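Local coordinates for protein 4-alpha-glucanotransferase (Corynebacterium glutamicum, PDB 5B68) that is an amylomaltase (disproportionating enzyme), a glucanotransferase built on a TIM-type beta/alpha barrel with an added N-terminal beta-sandwich domain, at residues Y14-S19 with R40-N45; P75-V78 with E84-F87; A385-G390 with R448-H453; G455-D460 with G492-E497; E578-L583 with P663-D668. All coordinates share one frame; numbering follows the deposited sequence.

Contact 1 (Y14-S19 with R40-N45). With SO4 (sulfate ion), chain G.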
# COMPACT_ATOMS: atom_id res chain seq x y z
N TYR A 14 -13.93 5.24 -22.12
CA TYR A 14 -13.16 4.31 -21.27
C TYR A 14 -12.22 4.94 -20.28
O TYR A 14 -11.52 4.25 -19.58
CB TYR A 14 -12.42 3.33 -22.19
CG TYR A 14 -13.35 2.31 -22.77
CD1 TYR A 14 -13.71 1.16 -22.04
CD2 TYR A 14 -13.93 2.49 -24.04
CE1 TYR A 14 -14.58 0.25 -22.56
CE2 TYR A 14 -14.77 1.55 -24.58
CZ TYR A 14 -15.10 0.44 -23.84
OH TYR A 14 -15.95 -0.47 -24.42
N GLY A 15 -12.23 6.28 -20.18
CA GLY A 15 -11.40 6.97 -19.24
C GLY A 15 -9.91 6.92 -19.53
O GLY A 15 -9.10 7.00 -18.59
N VAL A 16 -9.54 6.91 -20.81
CA VAL A 16 -8.17 6.83 -21.19
C VAL A 16 -7.79 8.22 -21.61
O VAL A 16 -8.44 8.81 -22.49
CB VAL A 16 -7.95 5.85 -22.33
CG1 VAL A 16 -6.45 5.81 -22.71
CG2 VAL A 16 -8.45 4.46 -21.94
N ALA A 17 -6.79 8.78 -20.94
CA ALA A 17 -6.37 10.18 -21.25
C ALA A 17 -5.73 10.25 -22.63
O ALA A 17 -4.88 9.41 -23.02
CB ALA A 17 -5.38 10.69 -20.21
N THR A 18 -6.09 11.31 -23.35
CA THR A 18 -5.50 11.54 -24.72
C THR A 18 -4.34 12.53 -24.73
O THR A 18 -3.68 12.75 -25.76
CB THR A 18 -6.56 12.04 -25.68
OG1 THR A 18 -7.07 13.30 -25.24
CG2 THR A 18 -7.72 11.02 -25.79
N SER A 19 -4.14 13.20 -23.59
CA SER A 19 -2.92 13.99 -23.39
C SER A 19 -2.67 14.14 -21.90
O SER A 19 -3.57 13.89 -21.12
CB SER A 19 -3.10 15.39 -23.98
OG SER A 19 -4.24 16.01 -23.41
N ARG A 40 -7.27 -1.81 -26.04
CA ARG A 40 -7.22 -3.27 -26.18
C ARG A 40 -6.88 -3.98 -24.87
O ARG A 40 -7.55 -5.00 -24.53
CB ARG A 40 -6.24 -3.64 -27.28
CG ARG A 40 -6.73 -3.36 -28.70
CD ARG A 40 -5.66 -3.62 -29.79
NE ARG A 40 -5.04 -4.93 -29.65
CZ ARG A 40 -5.66 -6.11 -29.80
NH1 ARG A 40 -4.96 -7.23 -29.62
NH2 ARG A 40 -6.96 -6.22 -30.11
N ALA A 41 -5.96 -3.38 -24.08
CA ALA A 41 -5.66 -3.89 -22.74
C ALA A 41 -6.91 -3.86 -21.84
O ALA A 41 -7.08 -4.68 -20.95
CB ALA A 41 -4.51 -3.09 -22.15
N LEU A 42 -7.80 -2.91 -22.09
CA LEU A 42 -9.09 -2.84 -21.34
C LEU A 42 -10.15 -3.73 -21.94
O LEU A 42 -11.31 -3.67 -21.52
CB LEU A 42 -9.56 -1.38 -21.30
CG LEU A 42 -8.69 -0.43 -20.50
CD1 LEU A 42 -9.26 0.97 -20.65
CD2 LEU A 42 -8.47 -0.84 -19.05
N GLY A 43 -9.79 -4.56 -22.92
CA GLY A 43 -10.74 -5.49 -23.52
C GLY A 43 -11.53 -4.93 -24.72
O GLY A 43 -12.46 -5.58 -25.20
N VAL A 44 -11.15 -3.76 -25.25
CA VAL A 44 -11.86 -3.22 -26.37
C VAL A 44 -11.37 -3.96 -27.63
O VAL A 44 -10.16 -4.03 -27.90
CB VAL A 44 -11.72 -1.70 -26.50
CG1 VAL A 44 -12.53 -1.20 -27.67
CG2 VAL A 44 -12.16 -0.98 -25.17
N ASN A 45 -12.31 -4.55 -28.35
CA ASN A 45 -12.01 -5.29 -29.58
C ASN A 45 -11.72 -4.32 -30.78
O ASN A 45 -12.63 -3.87 -31.46
CB ASN A 45 -13.18 -6.22 -29.85
CG ASN A 45 -12.96 -7.12 -31.05
OD1 ASN A 45 -11.92 -7.07 -31.69
ND2 ASN A 45 -13.95 -7.96 -31.35
S SO4 G . -17.07 -6.90 -29.71
O1 SO4 G . -16.95 -6.06 -28.49
O2 SO4 G . -18.50 -7.30 -29.89
O3 SO4 G . -16.69 -6.14 -30.91
O4 SO4 G . -16.17 -8.07 -29.40

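Contact 2 (P75-V78 with E84-F87)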
# COMPACT_ATOMS: atom_id res chain seq x y z
N PRO A 75 -22.92 -1.38 -12.72
CA PRO A 75 -21.91 -2.38 -12.26
C PRO A 75 -21.90 -2.51 -10.75
O PRO A 75 -21.88 -3.62 -10.24
CB PRO A 75 -20.57 -1.74 -12.72
CG PRO A 75 -20.96 -0.84 -13.83
CD PRO A 75 -22.34 -0.31 -13.58
N SER A 76 -21.94 -1.35 -10.05
CA SER A 76 -22.22 -1.24 -8.61
C SER A 76 -22.61 0.23 -8.34
O SER A 76 -22.45 1.06 -9.21
CB SER A 76 -21.06 -1.70 -7.76
OG SER A 76 -19.84 -1.07 -8.17
N VAL A 77 -23.06 0.52 -7.12
CA VAL A 77 -23.44 1.85 -6.73
C VAL A 77 -22.80 2.18 -5.39
O VAL A 77 -22.94 1.41 -4.43
CB VAL A 77 -24.97 1.91 -6.57
CG1 VAL A 77 -25.37 3.28 -5.99
CG2 VAL A 77 -25.68 1.58 -7.89
N VAL A 78 -22.03 3.27 -5.37
CA VAL A 78 -21.33 3.68 -4.16
C VAL A 78 -21.83 5.08 -3.79
O VAL A 78 -21.87 5.92 -4.66
CB VAL A 78 -19.78 3.73 -4.39
CG1 VAL A 78 -19.10 4.06 -3.07
CG2 VAL A 78 -19.27 2.36 -4.85
N GLU A 84 -29.06 10.68 -1.02
CA GLU A 84 -30.16 10.01 -1.68
C GLU A 84 -29.86 9.84 -3.17
O GLU A 84 -30.42 10.47 -4.03
CB GLU A 84 -31.48 10.78 -1.47
CG GLU A 84 -31.94 10.78 -0.04
CD GLU A 84 -33.20 11.65 0.13
OE1 GLU A 84 -33.07 12.85 0.32
OE2 GLU A 84 -34.30 11.13 -0.00
N LEU A 85 -28.91 8.97 -3.48
CA LEU A 85 -28.36 8.87 -4.77
C LEU A 85 -29.35 8.24 -5.76
O LEU A 85 -30.03 7.29 -5.40
CB LEU A 85 -27.07 8.05 -4.68
CG LEU A 85 -26.37 7.76 -6.01
CD1 LEU A 85 -24.87 7.76 -5.78
CD2 LEU A 85 -26.74 6.45 -6.65
N VAL A 86 -29.34 8.77 -6.98
CA VAL A 86 -30.25 8.34 -8.05
C VAL A 86 -29.45 7.48 -9.01
O VAL A 86 -28.40 7.88 -9.47
CB VAL A 86 -30.91 9.53 -8.75
CG1 VAL A 86 -31.76 9.07 -9.92
CG2 VAL A 86 -31.75 10.33 -7.73
N PHE A 87 -29.99 6.31 -9.39
CA PHE A 87 -29.30 5.39 -10.34
C PHE A 87 -30.33 4.89 -11.42
O PHE A 87 -31.55 4.87 -11.18
CB PHE A 87 -28.66 4.19 -9.60
CG PHE A 87 -29.62 3.32 -8.86
CD1 PHE A 87 -30.08 3.66 -7.58
CD2 PHE A 87 -30.15 2.21 -9.46
CE1 PHE A 87 -31.03 2.90 -6.94
CE2 PHE A 87 -31.11 1.44 -8.79
CZ PHE A 87 -31.53 1.76 -7.54

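Contact 3 (A385-G390 with R448-H453). With SO4 (sulfate ion), chain F.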
# COMPACT_ATOMS: atom_id res chain seq x y z
N ALA A 385 0.07 -0.24 9.22
CA ALA A 385 0.45 -0.99 8.07
C ALA A 385 0.67 -0.08 6.84
O ALA A 385 0.23 1.09 6.80
CB ALA A 385 -0.65 -2.05 7.82
N ASP A 386 1.42 -0.59 5.88
CA ASP A 386 1.70 0.12 4.62
C ASP A 386 1.17 -0.76 3.47
O ASP A 386 1.47 -1.93 3.44
CB ASP A 386 3.21 0.35 4.47
CG ASP A 386 3.61 1.27 3.32
OD1 ASP A 386 2.86 1.57 2.37
OD2 ASP A 386 4.77 1.63 3.28
N LEU A 387 0.45 -0.15 2.53
CA LEU A 387 -0.17 -0.86 1.36
C LEU A 387 0.62 -0.51 0.15
O LEU A 387 0.65 0.65 -0.28
CB LEU A 387 -1.60 -0.41 1.21
CG LEU A 387 -2.45 -0.97 0.04
CD1 LEU A 387 -2.49 -2.50 0.07
CD2 LEU A 387 -3.81 -0.32 0.10
N ALA A 388 1.30 -1.50 -0.44
CA ALA A 388 1.95 -1.33 -1.67
C ALA A 388 0.92 -0.93 -2.79
O ALA A 388 -0.28 -1.21 -2.64
CB ALA A 388 2.63 -2.66 -2.00
N VAL A 389 1.39 -0.33 -3.86
CA VAL A 389 0.53 0.10 -4.98
C VAL A 389 -0.02 -1.08 -5.80
O VAL A 389 -1.07 -0.98 -6.43
CB VAL A 389 1.26 1.00 -6.04
CG1 VAL A 389 0.18 1.76 -6.80
CG2 VAL A 389 2.18 1.96 -5.41
N GLY A 390 0.74 -2.15 -5.86
CA GLY A 390 0.40 -3.21 -6.78
C GLY A 390 1.21 -4.45 -6.59
O GLY A 390 1.90 -4.62 -5.62
N ARG A 448 -9.55 -4.98 4.12
CA ARG A 448 -9.97 -5.50 5.37
C ARG A 448 -8.85 -6.36 6.06
O ARG A 448 -8.69 -6.31 7.26
CB ARG A 448 -11.22 -6.35 5.18
CG ARG A 448 -11.77 -6.86 6.45
CD ARG A 448 -13.20 -7.21 6.32
NE ARG A 448 -14.04 -6.08 5.95
CZ ARG A 448 -15.35 -6.14 5.86
NH1 ARG A 448 -15.97 -7.29 6.12
NH2 ARG A 448 -16.07 -5.08 5.49
N THR A 449 -8.11 -7.13 5.29
CA THR A 449 -6.99 -7.91 5.83
C THR A 449 -5.83 -7.00 6.32
O THR A 449 -5.34 -7.16 7.45
CB THR A 449 -6.52 -8.94 4.85
OG1 THR A 449 -7.62 -9.85 4.60
CG2 THR A 449 -5.34 -9.70 5.41
N VAL A 450 -5.50 -5.99 5.54
CA VAL A 450 -4.44 -5.04 5.88
C VAL A 450 -4.77 -4.33 7.18
O VAL A 450 -3.91 -4.16 8.04
CB VAL A 450 -4.08 -4.04 4.74
CG1 VAL A 450 -3.06 -3.03 5.19
CG2 VAL A 450 -3.56 -4.75 3.53
N LEU A 451 -6.02 -3.95 7.36
CA LEU A 451 -6.46 -3.22 8.53
C LEU A 451 -6.85 -4.06 9.74
O LEU A 451 -7.12 -3.53 10.78
CB LEU A 451 -7.62 -2.31 8.16
CG LEU A 451 -7.21 -1.08 7.37
CD1 LEU A 451 -8.31 -0.63 6.45
CD2 LEU A 451 -6.78 0.04 8.30
N ARG A 452 -6.90 -5.37 9.59
CA ARG A 452 -7.49 -6.20 10.63
C ARG A 452 -6.78 -6.08 11.97
O ARG A 452 -7.41 -6.04 13.00
CB ARG A 452 -7.55 -7.66 10.22
CG ARG A 452 -8.50 -8.47 11.08
CD ARG A 452 -8.68 -9.85 10.53
NE ARG A 452 -9.59 -9.90 9.42
CZ ARG A 452 -10.91 -9.75 9.50
NH1 ARG A 452 -11.64 -9.83 8.42
NH2 ARG A 452 -11.49 -9.54 10.66
N HIS A 453 -5.46 -6.04 11.92
CA HIS A 453 -4.66 -6.00 13.13
C HIS A 453 -3.78 -4.77 13.15
O HIS A 453 -2.67 -4.81 13.59
CB HIS A 453 -3.84 -7.26 13.24
CG HIS A 453 -4.66 -8.49 13.19
ND1 HIS A 453 -5.65 -8.75 14.10
CD2 HIS A 453 -4.66 -9.53 12.32
CE1 HIS A 453 -6.22 -9.90 13.80
NE2 HIS A 453 -5.64 -10.39 12.73
S SO4 F . -15.17 -9.88 9.34
O1 SO4 F . -16.06 -11.07 9.31
O2 SO4 F . -15.95 -8.66 9.58
O3 SO4 F . -14.48 -9.83 8.00
O4 SO4 F . -14.30 -10.00 10.50

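Contact 4 (G455-D460 with G492-E497)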
# COMPACT_ATOMS: atom_id res chain seq x y z
N GLY A 455 -3.84 -0.25 13.51
CA GLY A 455 -4.59 0.95 13.87
C GLY A 455 -4.57 2.04 12.77
O GLY A 455 -5.13 3.15 12.92
N GLY A 456 -3.84 1.79 11.70
CA GLY A 456 -3.72 2.74 10.62
C GLY A 456 -3.17 2.11 9.38
O GLY A 456 -2.60 0.99 9.42
N ILE A 457 -3.38 2.77 8.26
CA ILE A 457 -2.87 2.34 6.97
C ILE A 457 -2.24 3.51 6.23
O ILE A 457 -2.84 4.60 6.17
CB ILE A 457 -3.98 1.69 6.12
CG1 ILE A 457 -3.44 1.13 4.81
CG2 ILE A 457 -5.16 2.65 5.85
CD1 ILE A 457 -4.49 0.29 4.08
N ARG A 458 -1.06 3.27 5.70
CA ARG A 458 -0.40 4.20 4.85
C ARG A 458 -0.50 3.65 3.44
O ARG A 458 -0.04 2.58 3.15
CB ARG A 458 1.05 4.34 5.24
CG ARG A 458 1.85 5.18 4.27
CD ARG A 458 3.31 4.82 4.30
NE ARG A 458 4.08 5.83 3.64
CZ ARG A 458 4.56 5.72 2.42
NH1 ARG A 458 4.35 4.63 1.73
NH2 ARG A 458 5.24 6.71 1.90
N VAL A 459 -1.13 4.44 2.59
CA VAL A 459 -1.43 4.08 1.20
C VAL A 459 -0.32 4.64 0.29
O VAL A 459 -0.31 5.83 0.02
CB VAL A 459 -2.84 4.59 0.81
CG1 VAL A 459 -3.18 4.28 -0.63
CG2 VAL A 459 -3.93 3.98 1.70
N ASP A 460 0.53 3.78 -0.23
CA ASP A 460 1.55 4.17 -1.18
C ASP A 460 0.89 4.65 -2.46
O ASP A 460 -0.04 4.06 -2.92
CB ASP A 460 2.40 2.94 -1.45
CG ASP A 460 3.54 3.22 -2.40
OD1 ASP A 460 4.20 4.24 -2.26
OD2 ASP A 460 3.80 2.37 -3.26
N GLY A 492 -13.74 6.11 -1.29
CA GLY A 492 -14.88 5.85 -0.36
C GLY A 492 -14.76 4.51 0.35
O GLY A 492 -15.04 4.41 1.55
N ILE A 493 -14.33 3.51 -0.38
CA ILE A 493 -14.14 2.21 0.22
C ILE A 493 -12.92 2.17 1.16
O ILE A 493 -12.96 1.51 2.14
CB ILE A 493 -14.10 1.13 -0.87
CG1 ILE A 493 -15.52 0.96 -1.49
CG2 ILE A 493 -13.58 -0.22 -0.34
CD1 ILE A 493 -15.52 0.24 -2.84
N LEU A 494 -11.83 2.84 0.82
CA LEU A 494 -10.74 2.96 1.73
C LEU A 494 -11.23 3.60 3.04
O LEU A 494 -10.93 3.11 4.15
CB LEU A 494 -9.62 3.78 1.08
CG LEU A 494 -8.48 4.23 1.97
CD1 LEU A 494 -7.75 3.03 2.51
CD2 LEU A 494 -7.54 5.10 1.16
N ALA A 495 -12.00 4.67 2.95
CA ALA A 495 -12.52 5.34 4.15
C ALA A 495 -13.46 4.43 4.94
O ALA A 495 -13.37 4.39 6.20
CB ALA A 495 -13.19 6.65 3.83
N LEU A 496 -14.27 3.67 4.22
CA LEU A 496 -15.20 2.75 4.85
C LEU A 496 -14.45 1.67 5.62
O LEU A 496 -14.74 1.49 6.80
CB LEU A 496 -16.13 2.12 3.85
CG LEU A 496 -17.08 0.99 4.32
CD1 LEU A 496 -17.98 1.40 5.46
CD2 LEU A 496 -17.89 0.53 3.11
N GLU A 497 -13.56 0.97 4.97
CA GLU A 497 -12.81 -0.07 5.66
C GLU A 497 -11.99 0.43 6.87
O GLU A 497 -11.95 -0.22 7.95
CB GLU A 497 -12.03 -0.88 4.68
CG GLU A 497 -12.90 -1.81 3.82
CD GLU A 497 -13.69 -2.79 4.63
OE1 GLU A 497 -13.10 -3.53 5.48
OE2 GLU A 497 -14.93 -2.86 4.42

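Contact 5 (E578-L583 with P663-D668). With SO4 (sulfate ion), chain E.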
# COMPACT_ATOMS: atom_id res chain seq x y z
N GLU A 578 26.49 8.80 -6.48
CA GLU A 578 27.75 8.86 -7.23
C GLU A 578 28.48 7.54 -7.34
O GLU A 578 28.94 7.17 -8.43
CB GLU A 578 28.69 9.93 -6.61
CG GLU A 578 30.02 10.14 -7.34
CD GLU A 578 29.90 10.29 -8.87
OE1 GLU A 578 30.93 10.08 -9.56
OE2 GLU A 578 28.81 10.62 -9.40
N ARG A 579 28.58 6.79 -6.25
CA ARG A 579 29.30 5.54 -6.29
C ARG A 579 28.53 4.46 -7.02
O ARG A 579 29.13 3.53 -7.51
CB ARG A 579 29.79 5.08 -4.92
CG ARG A 579 28.77 4.57 -3.92
CD ARG A 579 29.53 4.29 -2.64
NE ARG A 579 28.72 3.92 -1.49
CZ ARG A 579 28.40 4.71 -0.45
NH1 ARG A 579 28.79 6.00 -0.36
NH2 ARG A 579 27.67 4.20 0.53
N LEU A 580 27.21 4.59 -7.13
CA LEU A 580 26.46 3.64 -7.92
C LEU A 580 26.39 4.10 -9.38
O LEU A 580 25.89 3.35 -10.21
CB LEU A 580 25.08 3.40 -7.34
CG LEU A 580 25.05 2.95 -5.88
CD1 LEU A 580 23.59 2.89 -5.40
CD2 LEU A 580 25.80 1.64 -5.60
N GLY A 581 26.92 5.29 -9.70
CA GLY A 581 26.92 5.81 -11.08
C GLY A 581 25.55 6.28 -11.55
O GLY A 581 25.25 6.28 -12.74
N VAL A 582 24.74 6.70 -10.58
CA VAL A 582 23.34 7.09 -10.74
C VAL A 582 23.16 8.59 -10.49
O VAL A 582 22.06 9.13 -10.61
CB VAL A 582 22.52 6.20 -9.77
CG1 VAL A 582 21.19 6.82 -9.33
CG2 VAL A 582 22.35 4.82 -10.39
N LEU A 583 24.25 9.25 -10.13
CA LEU A 583 24.35 10.69 -10.21
C LEU A 583 24.97 10.87 -11.60
O LEU A 583 25.90 10.11 -11.96
CB LEU A 583 25.30 11.20 -9.12
CG LEU A 583 25.07 12.50 -8.35
CD1 LEU A 583 26.42 13.10 -7.98
CD2 LEU A 583 24.23 13.48 -9.12
N PRO A 663 16.20 4.68 -4.67
CA PRO A 663 15.23 4.54 -5.78
C PRO A 663 15.90 4.57 -7.15
O PRO A 663 16.97 5.21 -7.30
CB PRO A 663 14.27 5.74 -5.58
CG PRO A 663 14.24 5.90 -4.09
CD PRO A 663 15.66 5.63 -3.65
N GLY A 664 15.36 3.79 -8.08
CA GLY A 664 15.95 3.68 -9.41
C GLY A 664 17.36 3.09 -9.46
O GLY A 664 18.14 3.40 -10.38
N THR A 665 17.73 2.29 -8.45
CA THR A 665 18.84 1.36 -8.57
C THR A 665 18.23 0.00 -8.48
O THR A 665 17.12 -0.15 -7.98
CB THR A 665 19.85 1.45 -7.42
OG1 THR A 665 19.18 1.28 -6.17
CG2 THR A 665 20.58 2.79 -7.44
N THR A 666 18.95 -1.00 -8.97
CA THR A 666 18.49 -2.37 -9.00
C THR A 666 19.34 -3.19 -8.06
O THR A 666 20.38 -2.76 -7.58
CB THR A 666 18.62 -2.95 -10.45
OG1 THR A 666 19.82 -2.40 -11.04
CG2 THR A 666 17.46 -2.52 -11.29
N ARG A 667 18.91 -4.41 -7.81
CA ARG A 667 19.47 -5.22 -6.76
C ARG A 667 20.94 -5.61 -6.96
O ARG A 667 21.63 -5.90 -6.00
CB ARG A 667 18.60 -6.43 -6.50
CG ARG A 667 18.67 -7.53 -7.58
CD ARG A 667 17.54 -8.55 -7.42
NE ARG A 667 17.47 -9.44 -8.56
CZ ARG A 667 16.81 -9.22 -9.69
NH1 ARG A 667 16.13 -8.09 -9.92
NH2 ARG A 667 16.87 -10.15 -10.66
N ASP A 668 21.42 -5.62 -8.20
CA ASP A 668 22.85 -5.83 -8.46
C ASP A 668 23.69 -4.55 -8.21
O ASP A 668 24.90 -4.59 -8.21
CB ASP A 668 23.09 -6.29 -9.91
CG ASP A 668 22.49 -5.32 -10.93
OD1 ASP A 668 21.71 -4.38 -10.54
OD2 ASP A 668 22.77 -5.53 -12.13
S SO4 E . 12.36 1.87 -6.59
O1 SO4 E . 12.33 1.31 -5.21
O2 SO4 E . 11.15 1.36 -7.26
O3 SO4 E . 12.31 3.35 -6.51
O4 SO4 E . 13.61 1.54 -7.28

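Contact 1 (Y14-S19 with R40-N45)
Tyr-14 meets Val-44 through its ring and Leu-42 through its CB, near the end of helix 5-13. With CG anti to its carbonyl carbon (chi1 -75°), the ring is carried out toward the 40-45 segment, and Val-44 advances on it from the opposite direction. The valine's CG2 methyl lies over one face, 3.6 Å from the ring centroid and 16° off the normal, a CH-pi contact. It is shifted toward the rim, so that CZ is the nearest ring atom, 3.5 Å from CG2. Phe-64 meets the same tyrosine edge-to-face, so a methyl and a second ring both pack on it. Nearer the backbone, CB of Tyr-14 lies 4.2 Å from CD1 of Leu-42.

Gly-15, at positive phi, turns the chain without touching the other segment. Val-16 follows, and its CG2 packs at 3.8 Å against CD1 of Leu-42, the two side chains lying antiparallel alongside one another; Leu-35, Ile-38 and Leu-39 of helix 32-41 also touch this valine.

At the far end of the second segment, Asn-45 ND2 donates to O4 of a sulfate ion at 3.0 Å, an anion that Arg-59, Gln-60 and Arg-67 also bind. A helix ends at each segment: Gly-15 closes helix 5-13 and Gly-43 closes helix 32-41, each as the positive-phi residue of a Schellman motif, and the arrangement is that of two Schellman-terminated helix C-termini packed through a few apolar side chains.

Contact 2 (P75-V78 with E84-F87)
Val-77 and Leu-85 cross obliquely, each directed toward the other segment, and their methyls form the tightest point of the contact: CG1 of Val-77 lies 3.5 Å from CD2 of Leu-85. The valine splits its two branches between two partners. CG1, anti to the backbone N (chi1 173°), goes to the leucine, while CG2 approaches CB of Phe-87 at 4.3 Å. This second approach is looser and reaches the root of the phenylalanine side chain. The leucine is forked in a similar way, for as CD2 meets the valine, its CD1 rests 3.7 Å from the carbonyl O of Val-78. Val-78 points its own side chain away from 84-87, where it touches Ile-160 and Thr-162, and so contributes backbone here.

No hydrogen bond joins the two segments, because their strands pair with other partners. Strand 76-80 runs parallel to 153-162, with Val-77 bonded through its backbone to Gly-158 and Ile-160, and strand 86-92 runs antiparallel to 126-134, where Phe-87 pairs with Phe-133. The contact is therefore packing inside the N-terminal beta-sandwich domain, between strand 76-80 and the start of strand 86-92 with the residue before it, the strands not being neighbours in the sheet.

Leu-146 of strand 142-150 touches both Val-77 and Phe-87, extending the apolar cluster. On the 84-87 side Ile-135 does the same, lying against both Leu-85 and Phe-87, whereas Val-86, between them, points away and touches Ser-132 and Lys-134.

Contact 3 (A385-G390 with R448-H453)
Ala-385 and Leu-387 of strand 382-387 both pack on Val-450 of helix 441-452, a helix-on-strand contact of the TIM-type beta/alpha barrel. The helix runs on through a short turn into strand 456-459, the next strand of the barrel, which hydrogen-bonds to 382-387; strand, helix and strand thus make a beta-alpha-beta unit of the barrel, with a long insertion between the first strand and the helix.

The apolar part is carried by the two branches of one valine. CG1 of Val-450 meets the CB of Ala-385 at 3.7 Å, and CG2 lies 4.3 Å from CD1 of Leu-387. The alanine and leucine stand two residues apart on the strand and both point at the helix, while Asp-386 between them points away and is hydrogen-bonded through OD2 to OH of Tyr-235. The small alanine lets the backbones come close, with the CA atoms of Ala-385 and Val-450 6.7 Å apart. Ile-457 touches both Leu-387 and Val-450, filling out the layer between helix and sheet.

No hydrogen bond crosses the contact; on the helix side, two arginines serve other partners. Arg-448 forms a salt bridge through NH2 with Glu-497 of helix 487-500, and its NH1 makes a weak bond to a sulfate ion. Four residues on, Arg-452 grips the same anion with both terminal nitrogens. The sulfur lies in the guanidinium plane, at the edge of the group, in a two-pronged arrangement: NH1 donates to O3 at 2.9 Å with an N-H...O angle of 160°, and NH2 donates to O4, also at 2.9 Å.

Contact 4 (G455-D460 with G492-E497)
Leu-494 sends both of its methyls from helix 487-500 to strand 456-459, and it carries the helix side of the contact by itself. Before it in the chain, Ile-493 belongs to the same helix but is turned to other neighbours, among them Trp-143 and Trp-443. Leu-494 points toward the strand. A chi1 of 169° swings its CG opposite the amide nitrogen, extending the side chain until it meets Val-459 tip to tip. CD2 lies 3.8 Å from CG2 of Val-459 and CD1 is 4.0 Å from the same methyl, so the valine branch fits against the fork of the leucine. CD1 also approaches CG2 of Ile-457 at 4.2 Å, the looser of the two pairings.

Further along, Leu-496 packs on Trp-143 and Pro-163. Glu-497 is buried, and its carboxylate takes a hydrogen bond from Trp-143 NE1.

The strand is part of the parallel sheet of the beta/alpha barrel, between 382-387 and 504-507. Ile-457 and Val-459 face the helix, whereas Arg-458 between them lies on the other side of the strand. Leu-447, Leu-465 and Val-505 close round Leu-494. With aliphatic methyls alone meeting across the interface and the CA atoms of Val-459 and Leu-494 9.4 Å apart, helix and strand are joined by dispersion and the exclusion of water, and not by any directional bond.

Contact 5 (E578-L583 with P663-D668)
Leu-580 and Val-582 both press on one methyl, CG2 of Thr-665, and this is the close-packed part of an otherwise open contact. CD1 of Leu-580 comes to 3.6 Å from CG2, and CG2 of Val-582 stands 4.0 Å from it; each of the two side chains runs roughly perpendicular to that of the threonine. The first torsion of Thr-665 (chi1 55°) tucks OG1 in over the main chain, flanked by N and C, and swings CG2 out opposite C. Its methyl is thereby turned to the apolar pair, while the hydroxyl finds its partners in its own loop, the carbonyl O of Gln-662 and ND2 of Asn-672. Tyr-670 and Met-669 add to the packing, the first against Leu-580 and the second against Val-582.

The hydrophobic pair sits at the end of helix 572-579, where Gly-581 has positive phi in a Schellman motif, its N bonded to the O of Glu-578 at 3.0 Å. The turn puts Leu-580 and Val-582, one on each side of the glycine, toward the loop that links helices 650-654 and 694-702.

Beyond the threonine the contact thins out. The O of Gly-664 is 4.4 Å from CG2 of Val-582, and on its other flank the loop is polar. Gly-664 N donates to O4 of a sulfate ion at 3.0 Å, and Asn-661 binds the same anion. Further along, in a stretch exposed to solvent, Thr-666 OG1 donates to Asp-668 OD1 at 2.8 Å, coming in nearly in line with the C-O bond.

How the contacts relate
Contacts 3 and 4 lie near the centre of the chain, their own centres 8 Å apart, and share the barrel sheet: strands 382-387 and 456-459 are neighbours in it, and helix 441-452 leads into the second. Contacts 1 and 4 are buried, contact 3 partly so; contact 1 lies 25 Å from the chain centre, and unlike the others it uses an aromatic face. Contact 2, partly buried, joins strands of the beta sandwich and approaches contact 4 to about 5 Å between nearest atoms. Contact 5 is the surface one, about 48 Å from contact 2 between centres. Apolar contacts carry all five, with no hydrogen bond across any of them, while the bound sulfates mark the polar margins of contacts 1, 3 and 5.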